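Local coordinates for protein VP2 (Primate bocaparvovirus 1, PDB 7L0Y) that self-assembles into the T=1 icosahedral capsid of human bocavirus 1, a shell of 60 copies of the capsid protein, at residues A[273-278]-A[378-383]. Residues are numbered along the deposited sequence; the frame is centred on the assembly and turned at random.
Sequences SWMTGP and WMFPNQ
Met275 and Gln383 form a single beta bridge, secured by the bond from Met275 N to Asn382 O (2.7 Å, N-H...O angle 164°), while Phe380 to Gln383 turns back as a type II beta turn. Asn382 suits the turn's third position because it tolerates positive phi (68°). Its carbonyl O also meets the Trp274 ring edge at CE3, and its side-chain OD1 accepts a bond from Asp410 N of a neighbouring subunit. Gln383, extended beyond CG, carries its amide across the mouth of the loop: NE2 donates to Trp378 O at 2.7 Å and lies 2.9 Å from Thr276 O. Glutamine suits the place because its amide offers buried backbone groups both this donor and an acceptor, OE1, which takes a weak bond from Phe380 N with Pro278 packed beside it. In Met275, chi1 (172°) sets CG beside Gln383 CG and Phe380 CD2, and the bends beyond it bring CE to Phe380 CE2. The Trp378 ring meets the Trp378 rings of two neighbouring subunits edge-to-face, consistent with the icosahedral threefold axis. Here a type II beta turn, docked on an extended segment by a single beta bridge, joins two parts of the long GH loop of the parvovirus jelly-roll capsid protein.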
ATOM      1  N   SER A 273     -22.759 -53.862  92.324  1.00 41.91           N
ATOM      2  CA  SER A 273     -23.899 -53.811  91.429  1.00 41.91           C
ATOM      3  C   SER A 273     -23.919 -54.966  90.449  1.00 41.91           C
ATOM      4  O   SER A 273     -24.796 -55.008  89.586  1.00 41.91           O
ATOM      5  CB  SER A 273     -23.915 -52.490  90.656  1.00 40.24           C
ATOM      6  OG  SER A 273     -24.167 -51.397  91.516  1.00 40.24           O
ATOM      7  N   TRP A 274     -22.985 -55.897  90.548  1.00 41.15           N
ATOM      8  CA  TRP A 274     -22.812 -56.902  89.517  1.00 41.15           C
ATOM      9  C   TRP A 274     -23.111 -58.287  90.064  1.00 41.15           C
ATOM     10  O   TRP A 274     -22.699 -58.637  91.169  1.00 41.15           O
ATOM     11  CB  TRP A 274     -21.406 -56.813  88.934  1.00 37.71           C
ATOM     12  CG  TRP A 274     -21.213 -55.466  88.349  1.00 37.71           C
ATOM     13  CD1 TRP A 274     -20.487 -54.443  88.866  1.00 37.71           C
ATOM     14  CD2 TRP A 274     -21.881 -54.942  87.203  1.00 37.71           C
ATOM     15  NE1 TRP A 274     -20.605 -53.331  88.078  1.00 37.71           N
ATOM     16  CE2 TRP A 274     -21.462 -53.611  87.050  1.00 37.71           C
ATOM     17  CE3 TRP A 274     -22.763 -55.481  86.271  1.00 37.71           C
ATOM     18  CZ2 TRP A 274     -21.898 -52.813  86.004  1.00 37.71           C
ATOM     19  CZ3 TRP A 274     -23.195 -54.692  85.242  1.00 37.71           C
ATOM     20  CH2 TRP A 274     -22.765 -53.372  85.112  1.00 37.71           C
ATOM     21  N   MET A 275     -23.836 -59.066  89.273  1.00 39.32           N
ATOM     22  CA  MET A 275     -24.462 -60.302  89.703  1.00 39.32           C
ATOM     23  C   MET A 275     -23.766 -61.502  89.078  1.00 39.32           C
ATOM     24  O   MET A 275     -23.172 -61.408  88.003  1.00 39.32           O
ATOM     25  CB  MET A 275     -25.959 -60.286  89.336  1.00 42.53           C
ATOM     26  CG  MET A 275     -26.706 -61.586  89.556  1.00 42.53           C
ATOM     27  SD  MET A 275     -26.710 -62.171  91.246  1.00 42.53           S
ATOM     28  CE  MET A 275     -27.916 -61.091  91.967  1.00 42.53           C
ATOM     29  N   THR A 276     -23.814 -62.622  89.791  1.00 39.86           N
ATOM     30  CA  THR A 276     -23.378 -63.896  89.242  1.00 39.86           C
ATOM     31  C   THR A 276     -24.072 -64.169  87.914  1.00 39.86           C
ATOM     32  O   THR A 276     -25.268 -63.927  87.764  1.00 39.86           O
ATOM     33  CB  THR A 276     -23.694 -65.013  90.235  1.00 43.49           C
ATOM     34  OG1 THR A 276     -22.993 -64.778  91.455  1.00 43.49           O
ATOM     35  CG2 THR A 276     -23.284 -66.337  89.695  1.00 43.49           C
ATOM     36  N   GLY A 277     -23.319 -64.663  86.942  1.00 37.47           N
ATOM     37  CA  GLY A 277     -23.880 -65.000  85.656  1.00 37.47           C
ATOM     38  C   GLY A 277     -24.821 -66.186  85.722  1.00 37.47           C
ATOM     39  O   GLY A 277     -24.970 -66.835  86.759  1.00 37.47           O
ATOM     40  N   PRO A 278     -25.468 -66.498  84.604  1.00 36.95           N
ATOM     41  CA  PRO A 278     -26.515 -67.522  84.626  1.00 36.95           C
ATOM     42  C   PRO A 278     -25.935 -68.924  84.729  1.00 36.95           C
ATOM     43  O   PRO A 278     -24.816 -69.196  84.294  1.00 36.95           O
ATOM     44  CB  PRO A 278     -27.226 -67.319  83.288  1.00 34.56           C
ATOM     45  CG  PRO A 278     -26.832 -65.964  82.847  1.00 34.56           C
ATOM     46  CD  PRO A 278     -25.445 -65.776  83.330  1.00 34.56           C
ATOM     47  N   TRP A 378     -30.935 -67.638  87.047  1.00 32.73           N
ATOM     48  CA  TRP A 378     -31.384 -67.379  85.703  1.00 32.73           C
ATOM     49  C   TRP A 378     -30.730 -66.112  85.183  1.00 32.73           C
ATOM     50  O   TRP A 378     -29.966 -65.443  85.874  1.00 32.73           O
ATOM     51  CB  TRP A 378     -32.901 -67.287  85.691  1.00 31.68           C
ATOM     52  CG  TRP A 378     -33.522 -68.566  86.052  1.00 31.68           C
ATOM     53  CD1 TRP A 378     -33.821 -68.999  87.300  1.00 31.68           C
ATOM     54  CD2 TRP A 378     -33.937 -69.594  85.157  1.00 31.68           C
ATOM     55  NE1 TRP A 378     -34.386 -70.241  87.245  1.00 31.68           N
ATOM     56  CE2 TRP A 378     -34.473 -70.628  85.936  1.00 31.68           C
ATOM     57  CE3 TRP A 378     -33.909 -69.738  83.770  1.00 31.68           C
ATOM     58  CZ2 TRP A 378     -34.979 -71.789  85.378  1.00 31.68           C
ATOM     59  CZ3 TRP A 378     -34.406 -70.887  83.222  1.00 31.68           C
ATOM     60  CH2 TRP A 378     -34.937 -71.900  84.021  1.00 31.68           C
ATOM     61  N   MET A 379     -31.024 -65.783  83.941  1.00 31.78           N
ATOM     62  CA  MET A 379     -30.582 -64.516  83.397  1.00 31.78           C
ATOM     63  C   MET A 379     -31.202 -63.395  84.221  1.00 31.78           C
ATOM     64  O   MET A 379     -32.365 -63.467  84.610  1.00 31.78           O
ATOM     65  CB  MET A 379     -30.974 -64.457  81.924  1.00 34.84           C
ATOM     66  CG  MET A 379     -30.488 -63.318  81.104  1.00 34.84           C
ATOM     67  SD  MET A 379     -30.804 -63.741  79.379  1.00 34.84           S
ATOM     68  CE  MET A 379     -30.411 -62.217  78.553  1.00 34.84           C
ATOM     69  N   PHE A 380     -30.391 -62.415  84.576  1.00 33.09           N
ATOM     70  CA  PHE A 380     -30.754 -61.372  85.518  1.00 33.09           C
ATOM     71  C   PHE A 380     -29.996 -60.127  85.099  1.00 33.09           C
ATOM     72  O   PHE A 380     -28.922 -60.230  84.502  1.00 33.09           O
ATOM     73  CB  PHE A 380     -30.387 -61.797  86.947  1.00 34.82           C
ATOM     74  CG  PHE A 380     -30.900 -60.893  88.014  1.00 34.82           C
ATOM     75  CD1 PHE A 380     -32.221 -60.967  88.419  1.00 34.82           C
ATOM     76  CD2 PHE A 380     -30.067 -59.996  88.644  1.00 34.82           C
ATOM     77  CE1 PHE A 380     -32.698 -60.146  89.403  1.00 34.82           C
ATOM     78  CE2 PHE A 380     -30.541 -59.176  89.630  1.00 34.82           C
ATOM     79  CZ  PHE A 380     -31.861 -59.252  90.013  1.00 34.82           C
ATOM     80  N   PRO A 381     -30.529 -58.944  85.366  1.00 35.23           N
ATOM     81  CA  PRO A 381     -29.788 -57.728  85.038  1.00 35.23           C
ATOM     82  C   PRO A 381     -28.471 -57.647  85.792  1.00 35.23           C
ATOM     83  O   PRO A 381     -28.322 -58.155  86.901  1.00 35.23           O
ATOM     84  CB  PRO A 381     -30.745 -56.608  85.453  1.00 33.58           C
ATOM     85  CG  PRO A 381     -31.670 -57.237  86.396  1.00 33.58           C
ATOM     86  CD  PRO A 381     -31.857 -58.619  85.900  1.00 33.58           C
ATOM     87  N   ASN A 382     -27.500 -57.013  85.137  1.00 35.96           N
ATOM     88  CA  ASN A 382     -26.190 -56.727  85.719  1.00 35.96           C
ATOM     89  C   ASN A 382     -25.366 -57.986  85.949  1.00 35.96           C
ATOM     90  O   ASN A 382     -24.527 -58.028  86.845  1.00 35.96           O
ATOM     91  CB  ASN A 382     -26.334 -55.958  87.031  1.00 37.21           C
ATOM     92  CG  ASN A 382     -26.950 -54.607  86.842  1.00 37.21           C
ATOM     93  OD1 ASN A 382     -26.774 -53.971  85.813  1.00 37.21           O
ATOM     94  ND2 ASN A 382     -27.738 -54.187  87.815  1.00 37.21           N
ATOM     95  N   GLN A 383     -25.591 -59.020  85.153  1.00 35.14           N
ATOM     96  CA  GLN A 383     -24.758 -60.212  85.170  1.00 35.14           C
ATOM     97  C   GLN A 383     -23.626 -60.023  84.178  1.00 35.14           C
ATOM     98  O   GLN A 383     -23.851 -59.570  83.056  1.00 35.14           O
ATOM     99  CB  GLN A 383     -25.554 -61.462  84.813  1.00 33.77           C
ATOM    100  CG  GLN A 383     -26.538 -61.914  85.843  1.00 33.77           C
ATOM    101  CD  GLN A 383     -27.346 -63.085  85.359  1.00 33.77           C
ATOM    102  OE1 GLN A 383     -27.553 -63.241  84.165  1.00 33.77           O
ATOM    103  NE2 GLN A 383     -27.795 -63.922  86.275  1.00 33.77           N
TER